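Local structure of copper-containing nitrite reductase (6TFO) at residues Arg410-Leu416 with Val429-Asp435; Asp292-Tyr296 with Leu344-Val348; Met298-Thr304 with Pro326-Asn332; Pro29-Thr33 with Lys59-His63. The protein probably reduces nitrite to nitric oxide at copper centres, taking its electron from a cytochrome c. All blocks are in the same frame, centred on the assembly; numbering follows the deposited sequence.

How the contacts relate
Along the chain contact 4 comes first, in the N-terminal cupredoxin domain, and the other three follow in the C-terminal one. Its centre lies 23 to 32 Å from theirs, and it touches none of them. Contacts 2 and 3 share strand 293-302: contact 3 pairs its later half with strand 328-331 within one sheet, while contact 2 faces its early half towards strand 344-345 of the opposite sheet. That strand runs beside 430-434, so contact 2 touches contact 1, the last to close, with centres 10 Å apart. F331 of contact 3 also packs on L416 and V429. Contacts 1 and 3 pair strands within single sheets; contact 2 packs the two sheets together.

Contact 1. Residues Arg410-Leu416 with Val429-Asp435; sequences RGGRYVL and VGFLNVD
The beta hairpin of strands 412-418 and 430-434 lies in one sheet of the C-terminal cupredoxin domain, its antiparallel arms pairing from G412-V434 to L416-G430. Six backbone hydrogen bonds join the hydrogen-bonded pairs; that from L432 N to Y414 O is short, 2.6 Å, and nearly straight. On the face bearing Y414 and L432, hydrophobic residues suit the buried side: the edge of the Y414 ring meets V434 CG2, and L416 CD1 reaches L432 CB. Y414 also touches G231 of a second subunit. The other face carries R413, V415, F431 and N433. With CG anti to its backbone N (chi1 161°) and a bend at chi3, R413 lies over F431: CD is 3.6 Å from the ring centroid, almost on the normal, and CZ makes an off-centre cation-pi contact, the planes 44° apart. V415 CG2 comes to the edge of the same ring, V415 CG1 presses tightly on V429 CG2, 3.5 Å away, and the V415 side chain lies about 9 Å from a bound copper. The amide of N433 stands almost perpendicular to the guanidinium, and one water accepts from both R413 NH1 and N433 ND2, the latter at 2.6 Å.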
loop_
_atom_site.group_PDB
_atom_site.type_symbol
_atom_site.label_atom_id
_atom_site.label_comp_id
_atom_site.label_asym_id
_atom_site.label_seq_id
_atom_site.Cartn_x
_atom_site.Cartn_y
_atom_site.Cartn_z
ATOM N N ARG C 410 -28.926 33.668 39.009
ATOM C CA ARG C 410 -29.462 32.406 39.578
ATOM C C ARG C 410 -28.417 31.289 39.475
ATOM O O ARG C 410 -27.370 31.491 38.826
ATOM C CB ARG C 410 -30.762 32.027 38.863
ATOM C CG ARG C 410 -30.640 31.901 37.348
ATOM C CD ARG C 410 -31.556 30.796 36.870
ATOM N NE ARG C 410 -31.177 29.533 37.491
ATOM C CZ ARG C 410 -31.980 28.484 37.656
ATOM N NH1 ARG C 410 -33.245 28.517 37.257
ATOM N NH2 ARG C 410 -31.498 27.390 38.230
ATOM N N GLY C 411 -28.711 30.155 40.103
ATOM C CA GLY C 411 -27.765 29.044 40.295
ATOM C C GLY C 411 -27.682 28.160 39.066
ATOM O O GLY C 411 -28.523 28.319 38.141
ATOM N N GLY C 412 -26.687 27.273 39.072
ATOM C CA GLY C 412 -26.462 26.254 38.031
ATOM C C GLY C 412 -24.988 25.898 37.884
ATOM O O GLY C 412 -24.117 26.556 38.502
ATOM N N ARG C 413 -24.708 24.869 37.088
ATOM C CA ARG C 413 -23.371 24.614 36.499
ATOM C C ARG C 413 -23.322 25.348 35.156
ATOM O O ARG C 413 -24.054 24.949 34.232
ATOM C CB ARG C 413 -23.136 23.111 36.359
ATOM C CG ARG C 413 -22.033 22.753 35.373
ATOM C CD ARG C 413 -21.693 21.285 35.421
ATOM N NE ARG C 413 -20.807 21.064 36.549
ATOM C CZ ARG C 413 -20.979 20.146 37.486
ATOM N NH1 ARG C 413 -20.093 20.046 38.466
ATOM N NH2 ARG C 413 -22.020 19.327 37.435
ATOM N N TYR C 414 -22.557 26.435 35.074
ATOM C CA TYR C 414 -22.398 27.216 33.827
ATOM C C TYR C 414 -21.155 26.670 33.119
ATOM O O TYR C 414 -20.143 26.365 33.794
ATOM C CB TYR C 414 -22.366 28.710 34.149
ATOM C CG TYR C 414 -23.656 29.256 34.721
ATOM C CD1 TYR C 414 -24.691 29.684 33.895
ATOM C CD2 TYR C 414 -23.839 29.366 36.094
ATOM C CE1 TYR C 414 -25.867 30.203 34.420
ATOM C CE2 TYR C 414 -25.003 29.890 36.631
ATOM C CZ TYR C 414 -26.020 30.320 35.792
ATOM O OH TYR C 414 -27.175 30.845 36.305
ATOM N N VAL C 415 -21.233 26.501 31.801
ATOM C CA VAL C 415 -20.197 25.738 31.055
ATOM C C VAL C 415 -19.479 26.657 30.078
ATOM O O VAL C 415 -20.125 27.102 29.129
ATOM C CB VAL C 415 -20.802 24.525 30.335
ATOM C CG1 VAL C 415 -19.739 23.755 29.575
ATOM C CG2 VAL C 415 -21.518 23.608 31.313
ATOM N N LEU C 416 -18.174 26.847 30.297
ATOM C CA LEU C 416 -17.251 27.565 29.383
ATOM C C LEU C 416 -16.925 26.664 28.185
ATOM O O LEU C 416 -16.498 25.520 28.413
ATOM C CB LEU C 416 -15.959 27.900 30.137
ATOM C CG LEU C 416 -16.009 29.036 31.159
ATOM C CD1 LEU C 416 -16.855 28.656 32.373
ATOM C CD2 LEU C 416 -14.594 29.394 31.597
ATOM N N VAL C 429 -13.609 22.144 27.602
ATOM C CA VAL C 429 -14.858 22.414 28.370
ATOM C C VAL C 429 -14.447 22.756 29.811
ATOM O O VAL C 429 -13.437 22.200 30.291
ATOM C CB VAL C 429 -15.817 21.216 28.275
ATOM C CG1 VAL C 429 -15.239 20.003 28.976
ATOM C CG2 VAL C 429 -17.193 21.519 28.825
ATOM N N GLY C 430 -15.143 23.714 30.430
ATOM C CA GLY C 430 -14.928 24.137 31.828
ATOM C C GLY C 430 -16.257 24.333 32.533
ATOM O O GLY C 430 -17.290 24.595 31.851
ATOM N N PHE C 431 -16.238 24.216 33.856
ATOM C CA PHE C 431 -17.422 24.416 34.726
ATOM C C PHE C 431 -17.239 25.648 35.626
ATOM O O PHE C 431 -16.151 25.861 36.230
ATOM C CB PHE C 431 -17.680 23.148 35.523
ATOM C CG PHE C 431 -18.072 21.960 34.693
ATOM C CD1 PHE C 431 -18.739 22.127 33.487
ATOM C CD2 PHE C 431 -17.808 20.672 35.137
ATOM C CE1 PHE C 431 -19.119 21.029 32.731
ATOM C CE2 PHE C 431 -18.195 19.575 34.386
ATOM C CZ PHE C 431 -18.851 19.751 33.187
ATOM N N LEU C 432 -18.285 26.468 35.663
ATOM C CA LEU C 432 -18.530 27.507 36.695
ATOM C C LEU C 432 -19.692 27.008 37.552
ATOM O O LEU C 432 -20.857 27.020 37.046
ATOM C CB LEU C 432 -18.859 28.838 36.014
ATOM C CG LEU C 432 -19.376 29.950 36.925
ATOM C CD1 LEU C 432 -18.446 30.185 38.107
ATOM C CD2 LEU C 432 -19.539 31.227 36.129
ATOM N N ASN C 433 -19.366 26.544 38.764
ATOM C CA ASN C 433 -20.321 25.919 39.707
ATOM C C ASN C 433 -20.887 27.016 40.619
ATOM O O ASN C 433 -20.083 27.762 41.228
ATOM C CB ASN C 433 -19.652 24.780 40.472
ATOM C CG ASN C 433 -19.152 23.690 39.544
ATOM O OD1 ASN C 433 -19.902 23.182 38.719
ATOM N ND2 ASN C 433 -17.887 23.324 39.665
ATOM N N VAL C 434 -22.217 27.130 40.662
ATOM C CA VAL C 434 -22.970 28.186 41.394
ATOM C C VAL C 434 -24.195 27.522 42.039
ATOM O O VAL C 434 -25.189 27.296 41.312
ATOM C CB VAL C 434 -23.392 29.316 40.437
ATOM C CG1 VAL C 434 -24.020 30.487 41.182
ATOM C CG2 VAL C 434 -22.240 29.806 39.577
ATOM N N ASP C 435 -24.152 27.201 43.341
ATOM C CA ASP C 435 -25.296 26.507 44.006
ATOM C C ASP C 435 -26.450 27.510 44.203
ATOM O O ASP C 435 -26.225 28.735 44.435
ATOM C CB ASP C 435 -24.900 25.718 45.258
ATOM C CG ASP C 435 -24.430 26.574 46.411
ATOM O OD1 ASP C 435 -23.824 27.628 46.144
ATOM O OD2 ASP C 435 -24.675 26.177 47.561
HETATM O O HOH W 1 -17.014 21.031 38.671
#

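Contact 2. Residues Asp292-Tyr296 with Leu344-Val348; sequences DREFY and LYANV
F295 and L344 face each other across the interior of the C-terminal beta sandwich, their side chains crossing at a slant. L344 CD2 sits over one face of the ring, 3.7 Å from its centroid and displaced towards CG, to which it comes within 3.5 Å. The ring's far end meets a different kind of partner: the ring edge at F295 CZ faces Y345 O, 3.2 Å away and in the ring plane, where the weakly positive C-H rim suits a carbonyl oxygen. Phenylalanine fits because its flat face takes the leucine methyl while its edge tolerates the oxygen; cut back to alanine, position F295 would probably leave a gap against L344 CD2 and take the ring edge away from Y345 O. R293 runs alongside the same backbone. Its CG lies anti to the backbone N (chi1 -156°) and the chain bends at chi3, bringing CD to 3.3 Å from Y345 O and NE near A346 CA. The guanidinium then stands 75° from the amide plane of N347. R293 NH1 and N347 ND2, 3.3 Å apart, are both donors and do not bond; E350 forms a salt bridge with R293 NH1 and accepts from N347 N. The chemistry is therefore graded: apolar packing at F295 and L344 gives way to an arginine whose aliphatic part lines the backbone and whose charge is probably balanced by E350.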
loop_
_atom_site.group_PDB
_atom_site.type_symbol
_atom_site.label_atom_id
_atom_site.label_comp_id
_atom_site.label_asym_id
_atom_site.label_seq_id
_atom_site.Cartn_x
_atom_site.Cartn_y
_atom_site.Cartn_z
ATOM N N ASP C 292 -17.552 41.442 41.871
ATOM C CA ASP C 292 -17.463 40.574 43.076
ATOM C C ASP C 292 -16.324 39.559 42.914
ATOM O O ASP C 292 -15.531 39.424 43.865
ATOM C CB ASP C 292 -18.805 39.909 43.366
ATOM C CG ASP C 292 -19.874 40.948 43.584
ATOM O OD1 ASP C 292 -19.576 41.947 44.262
ATOM O OD2 ASP C 292 -20.973 40.766 43.053
ATOM N N ARG C 293 -16.218 38.887 41.762
ATOM C CA ARG C 293 -15.246 37.773 41.609
ATOM C C ARG C 293 -14.604 37.777 40.221
ATOM O O ARG C 293 -15.322 37.969 39.198
ATOM C CB ARG C 293 -15.917 36.434 41.903
ATOM C CG ARG C 293 -14.909 35.386 42.334
ATOM C CD ARG C 293 -15.607 34.074 42.542
ATOM N NE ARG C 293 -16.568 34.124 43.622
ATOM C CZ ARG C 293 -16.280 34.041 44.911
ATOM N NH1 ARG C 293 -17.255 34.074 45.803
ATOM N NH2 ARG C 293 -15.033 33.927 45.314
ATOM N N GLU C 294 -13.289 37.535 40.213
ATOM C CA GLU C 294 -12.443 37.490 38.999
ATOM C C GLU C 294 -11.884 36.083 38.746
ATOM O O GLU C 294 -11.584 35.350 39.728
ATOM C CB GLU C 294 -11.299 38.472 39.179
ATOM C CG GLU C 294 -11.744 39.902 39.334
ATOM C CD GLU C 294 -10.576 40.861 39.218
ATOM O OE1 GLU C 294 -9.595 40.690 39.988
ATOM O OE2 GLU C 294 -10.630 41.740 38.324
ATOM N N PHE C 295 -11.699 35.748 37.468
ATOM C CA PHE C 295 -11.180 34.436 37.006
ATOM C C PHE C 295 -10.196 34.632 35.848
ATOM O O PHE C 295 -10.369 35.567 35.026
ATOM C CB PHE C 295 -12.328 33.532 36.569
ATOM C CG PHE C 295 -13.219 33.068 37.685
ATOM C CD1 PHE C 295 -12.720 32.254 38.685
ATOM C CD2 PHE C 295 -14.559 33.420 37.727
ATOM C CE1 PHE C 295 -13.543 31.799 39.709
ATOM C CE2 PHE C 295 -15.382 32.961 38.750
ATOM C CZ PHE C 295 -14.873 32.143 39.732
ATOM N N TYR C 296 -9.220 33.719 35.793
ATOM C CA TYR C 296 -8.108 33.635 34.813
ATOM C C TYR C 296 -8.267 32.355 33.981
ATOM O O TYR C 296 -8.125 31.251 34.535
ATOM C CB TYR C 296 -6.805 33.621 35.601
ATOM C CG TYR C 296 -5.531 33.631 34.804
ATOM C CD1 TYR C 296 -5.484 33.999 33.471
ATOM C CD2 TYR C 296 -4.341 33.350 35.440
ATOM C CE1 TYR C 296 -4.281 34.062 32.791
ATOM C CE2 TYR C 296 -3.134 33.417 34.781
ATOM C CZ TYR C 296 -3.099 33.767 33.450
ATOM O OH TYR C 296 -1.887 33.808 32.820
ATOM N N LEU C 344 -14.311 26.483 38.418
ATOM C CA LEU C 344 -14.699 27.839 38.884
ATOM C C LEU C 344 -15.870 27.679 39.864
ATOM O O LEU C 344 -16.804 26.881 39.569
ATOM C CB LEU C 344 -15.098 28.711 37.688
ATOM C CG LEU C 344 -13.968 29.139 36.747
ATOM C CD1 LEU C 344 -13.489 27.985 35.880
ATOM C CD2 LEU C 344 -14.416 30.278 35.859
ATOM N N TYR C 345 -15.811 28.414 40.986
ATOM C CA TYR C 345 -16.857 28.487 42.039
ATOM C C TYR C 345 -17.276 29.946 42.235
ATOM O O TYR C 345 -16.415 30.842 42.279
ATOM C CB TYR C 345 -16.347 27.862 43.339
ATOM C CG TYR C 345 -16.050 26.388 43.220
ATOM C CD1 TYR C 345 -17.076 25.446 43.221
ATOM C CD2 TYR C 345 -14.743 25.934 43.069
ATOM C CE1 TYR C 345 -16.810 24.090 43.094
ATOM C CE2 TYR C 345 -14.462 24.583 42.936
ATOM C CZ TYR C 345 -15.496 23.660 42.948
ATOM O OH TYR C 345 -15.200 22.338 42.823
ATOM N N ALA C 346 -18.581 30.183 42.333
ATOM C CA ALA C 346 -19.159 31.525 42.563
ATOM C C ALA C 346 -20.529 31.394 43.248
ATOM O O ALA C 346 -21.041 30.263 43.341
ATOM C CB ALA C 346 -19.240 32.282 41.259
ATOM N N ASN C 347 -21.087 32.523 43.695
ATOM C CA ASN C 347 -22.369 32.601 44.438
ATOM C C ASN C 347 -23.399 33.417 43.648
ATOM O O ASN C 347 -23.012 34.436 43.006
ATOM C CB ASN C 347 -22.128 33.165 45.834
ATOM C CG ASN C 347 -21.184 32.285 46.618
ATOM O OD1 ASN C 347 -21.435 31.097 46.807
ATOM N ND2 ASN C 347 -20.070 32.858 47.027
ATOM N N VAL C 348 -24.664 32.981 43.703
ATOM C CA VAL C 348 -25.817 33.722 43.113
ATOM C C VAL C 348 -25.732 35.180 43.570
ATOM O O VAL C 348 -25.368 35.409 44.731
ATOM C CB VAL C 348 -27.158 33.076 43.507
ATOM C CG1 VAL C 348 -28.339 33.919 43.034
ATOM C CG2 VAL C 348 -27.269 31.653 42.955
#

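Contact 3. Residues Met298-Thr304 with Pro326-Asn332; sequences MQGEIYT and PEYFLFN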
loop_
_atom_site.group_PDB
_atom_site.type_symbol
_atom_site.label_atom_id
_atom_site.label_comp_id
_atom_site.label_asym_id
_atom_site.label_seq_id
_atom_site.Cartn_x
_atom_site.Cartn_y
_atom_site.Cartn_z
ATOM N N MET C 298 -7.255 30.675 29.976
ATOM C CA MET C 298 -6.564 30.747 28.670
ATOM C C MET C 298 -6.762 29.434 27.903
ATOM O O MET C 298 -6.739 28.351 28.525
ATOM C CB MET C 298 -5.075 31.053 28.844
ATOM C CG MET C 298 -4.819 32.460 29.320
ATOM S SD MET C 298 -3.150 33.060 28.944
ATOM C CE MET C 298 -3.368 33.741 27.302
ATOM N N GLN C 299 -7.001 29.545 26.590
ATOM C CA GLN C 299 -7.251 28.398 25.683
ATOM C C GLN C 299 -5.996 28.187 24.847
ATOM O O GLN C 299 -5.410 29.171 24.362
ATOM C CB GLN C 299 -8.479 28.648 24.801
ATOM C CG GLN C 299 -8.678 27.634 23.694
ATOM C CD GLN C 299 -9.946 27.917 22.939
ATOM O OE1 GLN C 299 -10.957 28.316 23.524
ATOM N NE2 GLN C 299 -9.887 27.719 21.629
ATOM N N GLY C 300 -5.626 26.928 24.658
ATOM C CA GLY C 300 -4.547 26.571 23.724
ATOM C C GLY C 300 -4.736 25.183 23.168
ATOM O O GLY C 300 -5.682 24.472 23.600
ATOM N N GLU C 301 -3.853 24.826 22.243
ATOM C CA GLU C 301 -3.886 23.534 21.519
ATOM C C GLU C 301 -2.585 22.762 21.794
ATOM O O GLU C 301 -1.524 23.376 21.989
ATOM C CB GLU C 301 -4.086 23.752 20.011
ATOM C CG GLU C 301 -5.072 24.852 19.616
ATOM C CD GLU C 301 -4.454 26.109 19.030
ATOM O OE1 GLU C 301 -3.381 26.008 18.381
ATOM O OE2 GLU C 301 -5.056 27.191 19.187
ATOM N N ILE C 302 -2.673 21.437 21.787
ATOM C CA ILE C 302 -1.504 20.523 21.846
ATOM C C ILE C 302 -1.618 19.558 20.655
ATOM O O ILE C 302 -2.736 19.086 20.351
ATOM C CB ILE C 302 -1.413 19.854 23.241
ATOM C CG1 ILE C 302 -0.969 20.871 24.297
ATOM C CG2 ILE C 302 -0.504 18.635 23.215
ATOM C CD1 ILE C 302 -0.895 20.327 25.699
ATOM N N TYR C 303 -0.489 19.343 19.987
ATOM C CA TYR C 303 -0.353 18.620 18.697
ATOM C C TYR C 303 0.428 17.327 18.962
ATOM O O TYR C 303 1.667 17.342 18.960
ATOM C CB TYR C 303 0.351 19.519 17.675
ATOM C CG TYR C 303 -0.379 20.789 17.346
ATOM C CD1 TYR C 303 -0.341 21.880 18.206
ATOM C CD2 TYR C 303 -1.127 20.902 16.186
ATOM C CE1 TYR C 303 -1.017 23.060 17.910
ATOM C CE2 TYR C 303 -1.805 22.073 15.873
ATOM C CZ TYR C 303 -1.756 23.156 16.737
ATOM O OH TYR C 303 -2.432 24.309 16.449
ATOM N N THR C 304 -0.280 16.235 19.230
ATOM C CA THR C 304 0.330 14.940 19.609
ATOM C C THR C 304 0.338 13.981 18.422
ATOM O O THR C 304 -0.607 14.035 17.594
ATOM C CB THR C 304 -0.389 14.316 20.807
ATOM O OG1 THR C 304 -1.774 14.168 20.485
ATOM C CG2 THR C 304 -0.230 15.143 22.063
ATOM N N PRO C 326 -4.383 20.024 15.559
ATOM C CA PRO C 326 -4.119 19.601 16.924
ATOM C C PRO C 326 -5.029 18.445 17.351
ATOM O O PRO C 326 -6.026 18.175 16.692
ATOM C CB PRO C 326 -4.469 20.853 17.727
ATOM C CG PRO C 326 -5.598 21.462 16.934
ATOM C CD PRO C 326 -5.186 21.254 15.494
ATOM N N GLU C 327 -4.660 17.796 18.450
ATOM C CA GLU C 327 -5.424 16.668 19.035
ATOM C C GLU C 327 -6.119 17.148 20.301
ATOM O O GLU C 327 -7.209 16.654 20.587
ATOM C CB GLU C 327 -4.494 15.497 19.352
ATOM C CG GLU C 327 -3.954 14.777 18.117
ATOM C CD GLU C 327 -5.024 14.196 17.216
ATOM O OE1 GLU C 327 -6.144 13.862 17.722
ATOM O OE2 GLU C 327 -4.732 14.116 16.010
ATOM N N TYR C 328 -5.479 18.065 21.028
ATOM C CA TYR C 328 -5.990 18.605 22.312
ATOM C C TYR C 328 -6.286 20.104 22.168
ATOM O O TYR C 328 -5.426 20.859 21.672
ATOM C CB TYR C 328 -4.999 18.318 23.438
ATOM C CG TYR C 328 -4.824 16.850 23.746
ATOM C CD1 TYR C 328 -4.001 16.045 22.969
ATOM C CD2 TYR C 328 -5.467 16.275 24.829
ATOM C CE1 TYR C 328 -3.831 14.703 23.256
ATOM C CE2 TYR C 328 -5.311 14.932 25.132
ATOM C CZ TYR C 328 -4.498 14.143 24.337
ATOM O OH TYR C 328 -4.324 12.826 24.636
ATOM N N PHE C 329 -7.510 20.489 22.550
ATOM C CA PHE C 329 -7.961 21.883 22.787
ATOM C C PHE C 329 -8.208 22.024 24.291
ATOM O O PHE C 329 -9.116 21.307 24.795
ATOM C CB PHE C 329 -9.240 22.157 21.998
ATOM C CG PHE C 329 -9.024 22.484 20.549
ATOM C CD1 PHE C 329 -8.690 23.767 20.157
ATOM C CD2 PHE C 329 -9.134 21.506 19.579
ATOM C CE1 PHE C 329 -8.496 24.068 18.816
ATOM C CE2 PHE C 329 -8.928 21.810 18.242
ATOM C CZ PHE C 329 -8.617 23.091 17.867
ATOM N N LEU C 330 -7.446 22.877 24.978
ATOM C CA LEU C 330 -7.421 22.898 26.466
ATOM C C LEU C 330 -7.658 24.298 27.056
ATOM O O LEU C 330 -7.100 25.303 26.531
ATOM C CB LEU C 330 -6.067 22.357 26.935
ATOM C CG LEU C 330 -5.667 21.002 26.357
ATOM C CD1 LEU C 330 -4.196 20.749 26.626
ATOM C CD2 LEU C 330 -6.543 19.890 26.910
ATOM N N PHE C 331 -8.420 24.335 28.156
ATOM C CA PHE C 331 -8.439 25.460 29.130
ATOM C C PHE C 331 -7.420 25.158 30.226
ATOM O O PHE C 331 -7.521 24.096 30.832
ATOM C CB PHE C 331 -9.824 25.653 29.751
ATOM C CG PHE C 331 -10.898 26.129 28.806
ATOM C CD1 PHE C 331 -10.654 27.153 27.904
ATOM C CD2 PHE C 331 -12.168 25.574 28.840
ATOM C CE1 PHE C 331 -11.646 27.588 27.040
ATOM C CE2 PHE C 331 -13.170 26.022 27.984
ATOM C CZ PHE C 331 -12.901 27.014 27.078
ATOM N N ASN C 332 -6.459 26.061 30.433
ATOM C CA ASN C 332 -5.498 26.040 31.565
ATOM C C ASN C 332 -4.817 24.668 31.587
ATOM O O ASN C 332 -4.732 24.049 32.670
ATOM C CB ASN C 332 -6.179 26.380 32.899
ATOM C CG ASN C 332 -6.726 27.794 32.978
ATOM O OD1 ASN C 332 -6.957 28.448 31.964
ATOM N ND2 ASN C 332 -6.947 28.284 34.182
#
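Strands 298-302 and 328-331 run antiparallel, their axes 4.7 Å apart at closest approach, and a classic beta bulge ends the pairing where E327 N and Y328 N both donate to I302 O. At the other end N332 N donates to M298 O, and N332 OD1 accepts from M298 N at 3.0 Å, taking the place of a backbone carbonyl, while N332 ND2 donates to R150 O. G300 pairs with L330 between them. On the face of I302, Y328 and L330, the two aliphatic chains meet tightly, I302 CD1 and L330 CD1 being 3.5 Å apart, and L180 of strand 166-181 packs on all three residues. T304 OG1 lies at the edge of the Y328 ring, 3.5 Å from CE1, and bonds to K306 O. P326 lays CB over one face of Y303, 3.6 Å from the ring centroid, a CH-pi contact offset towards the rim. Y303 OH donates to E301 OE1 at 2.7 Å. In E301, chi1 (-40°) brings CG against F329 CE1, and the bend at chi2 (108°) turns the carboxylate towards the N-H groups of N362 and F363; Q299, extended beyond CG, bonds to S365 and D418. This pair forms one margin, within this chain, of a sheet of the C-terminal cupredoxin sandwich, and at its M298 end lies about 8 Å, side chain to side chain, from the copper ligand H262.

Contact 4. Residues Pro29-Thr33 with Lys59-His63; sequences PVVFT and KLVVH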
loop_
_atom_site.group_PDB
_atom_site.type_symbol
_atom_site.label_atom_id
_atom_site.label_comp_id
_atom_site.label_asym_id
_atom_site.label_seq_id
_atom_site.Cartn_x
_atom_site.Cartn_y
_atom_site.Cartn_z
ATOM N N PRO C 29 -20.252 13.664 29.309
ATOM C CA PRO C 29 -20.603 12.317 28.869
ATOM C C PRO C 29 -19.379 11.388 28.895
ATOM O O PRO C 29 -18.310 11.828 28.533
ATOM C CB PRO C 29 -21.149 12.516 27.446
ATOM C CG PRO C 29 -20.458 13.785 26.958
ATOM C CD PRO C 29 -20.268 14.638 28.203
ATOM N N VAL C 30 -19.560 10.135 29.331
ATOM C CA VAL C 30 -18.574 9.030 29.121
ATOM C C VAL C 30 -18.698 8.590 27.661
ATOM O O VAL C 30 -19.817 8.174 27.260
ATOM C CB VAL C 30 -18.842 7.870 30.080
ATOM C CG1 VAL C 30 -17.839 6.744 29.882
ATOM C CG2 VAL C 30 -18.868 8.367 31.512
ATOM N N VAL C 31 -17.623 8.718 26.881
ATOM C CA VAL C 31 -17.661 8.411 25.416
ATOM C C VAL C 31 -16.906 7.098 25.111
ATOM O O VAL C 31 -15.827 6.842 25.673
ATOM C CB VAL C 31 -17.196 9.585 24.528
ATOM C CG1 VAL C 31 -17.339 10.915 25.236
ATOM C CG2 VAL C 31 -15.796 9.394 23.978
ATOM N N PHE C 32 -17.502 6.303 24.233
ATOM C CA PHE C 32 -16.955 5.055 23.649
ATOM C C PHE C 32 -17.112 5.152 22.129
ATOM O O PHE C 32 -18.234 5.483 21.667
ATOM C CB PHE C 32 -17.705 3.841 24.205
ATOM C CG PHE C 32 -17.639 3.698 25.704
ATOM C CD1 PHE C 32 -16.465 3.312 26.336
ATOM C CD2 PHE C 32 -18.758 3.937 26.491
ATOM C CE1 PHE C 32 -16.412 3.150 27.715
ATOM C CE2 PHE C 32 -18.696 3.803 27.869
ATOM C CZ PHE C 32 -17.517 3.425 28.478
ATOM N N THR C 33 -16.038 4.877 21.394
ATOM C CA THR C 33 -16.053 4.744 19.911
ATOM C C THR C 33 -15.946 3.255 19.520
ATOM O O THR C 33 -15.020 2.557 19.997
ATOM C CB THR C 33 -14.957 5.624 19.294
ATOM O OG1 THR C 33 -15.111 6.937 19.833
ATOM C CG2 THR C 33 -15.042 5.696 17.789
ATOM N N LYS C 59 -16.208 -4.581 26.752
ATOM C CA LYS C 59 -17.107 -4.253 27.882
ATOM C C LYS C 59 -17.024 -2.733 28.083
ATOM O O LYS C 59 -15.897 -2.202 28.236
ATOM C CB LYS C 59 -16.734 -5.039 29.140
ATOM C CG LYS C 59 -17.669 -4.805 30.314
ATOM C CD LYS C 59 -17.214 -5.449 31.589
ATOM C CE LYS C 59 -17.789 -6.835 31.755
ATOM N NZ LYS C 59 -17.682 -7.309 33.151
ATOM N N LEU C 60 -18.175 -2.061 28.032
ATOM C CA LEU C 60 -18.295 -0.602 28.271
ATOM C C LEU C 60 -18.691 -0.394 29.735
ATOM O O LEU C 60 -19.879 -0.617 30.083
ATOM C CB LEU C 60 -19.338 -0.063 27.289
ATOM C CG LEU C 60 -19.096 -0.408 25.824
ATOM C CD1 LEU C 60 -20.063 0.340 24.926
ATOM C CD2 LEU C 60 -17.664 -0.124 25.389
ATOM N N VAL C 61 -17.715 -0.059 30.585
ATOM C CA VAL C 61 -17.958 0.132 32.048
ATOM C C VAL C 61 -18.331 1.596 32.304
ATOM O O VAL C 61 -17.524 2.499 31.995
ATOM C CB VAL C 61 -16.765 -0.306 32.913
ATOM C CG1 VAL C 61 -16.963 0.100 34.367
ATOM C CG2 VAL C 61 -16.512 -1.799 32.800
ATOM N N VAL C 62 -19.522 1.790 32.846
ATOM C CA VAL C 62 -20.109 3.121 33.169
ATOM C C VAL C 62 -20.669 3.050 34.589
ATOM O O VAL C 62 -21.024 1.950 35.031
ATOM C CB VAL C 62 -21.174 3.570 32.152
ATOM C CG1 VAL C 62 -20.650 3.526 30.728
ATOM C CG2 VAL C 62 -22.478 2.800 32.269
ATOM N N HIS C 63 -20.699 4.185 35.288
ATOM C CA HIS C 63 -21.205 4.293 36.679
ATOM C C HIS C 63 -22.644 4.823 36.637
ATOM O O HIS C 63 -22.958 5.644 35.752
ATOM C CB HIS C 63 -20.218 5.104 37.517
ATOM C CG HIS C 63 -18.939 4.385 37.799
ATOM N ND1 HIS C 63 -18.693 3.750 38.999
ATOM C CD2 HIS C 63 -17.838 4.190 37.040
ATOM C CE1 HIS C 63 -17.493 3.200 38.968
ATOM N NE2 HIS C 63 -16.946 3.464 37.781
#
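With CG beside its backbone N (chi1 -59°), F32 swings its ring across to strand 60-63, where the torsion of L60 (chi1 -53°) sets a leucine chain against one face. The two side chains slide past each other in opposite directions. L60 CB lies 4.0 Å from the F32 ring centroid, close to the normal, and L60 CD2 touches F32 CG and F32 CD1, nearer the F32 backbone. V62 meets the edge instead: its CG1 approaches F32 CE2 at 3.5 Å, in the plane of the ring. Beside it, also in plane, V61 O stands 3.6 Å from F32 CZ. Flatness lets one phenylalanine serve a leucine by its face and a valine by its rim; the same methyl, V62 CG1, is also nearest to V30 CG1, a loose 4.4 Å away. A serine in place of F32 would probably leave L60 and V62 without their common partner and open a gap between the strands. The strand axes are 8.9 Å apart, too far for direct backbone pairing; V30 and F32 bond instead to strand 67-73, and L60 and V62 pack on strand 128-134. This is the face-to-face packing of two sheets in a beta sandwich, here the plastocyanin/azurin-like N-terminal cupredoxin domain.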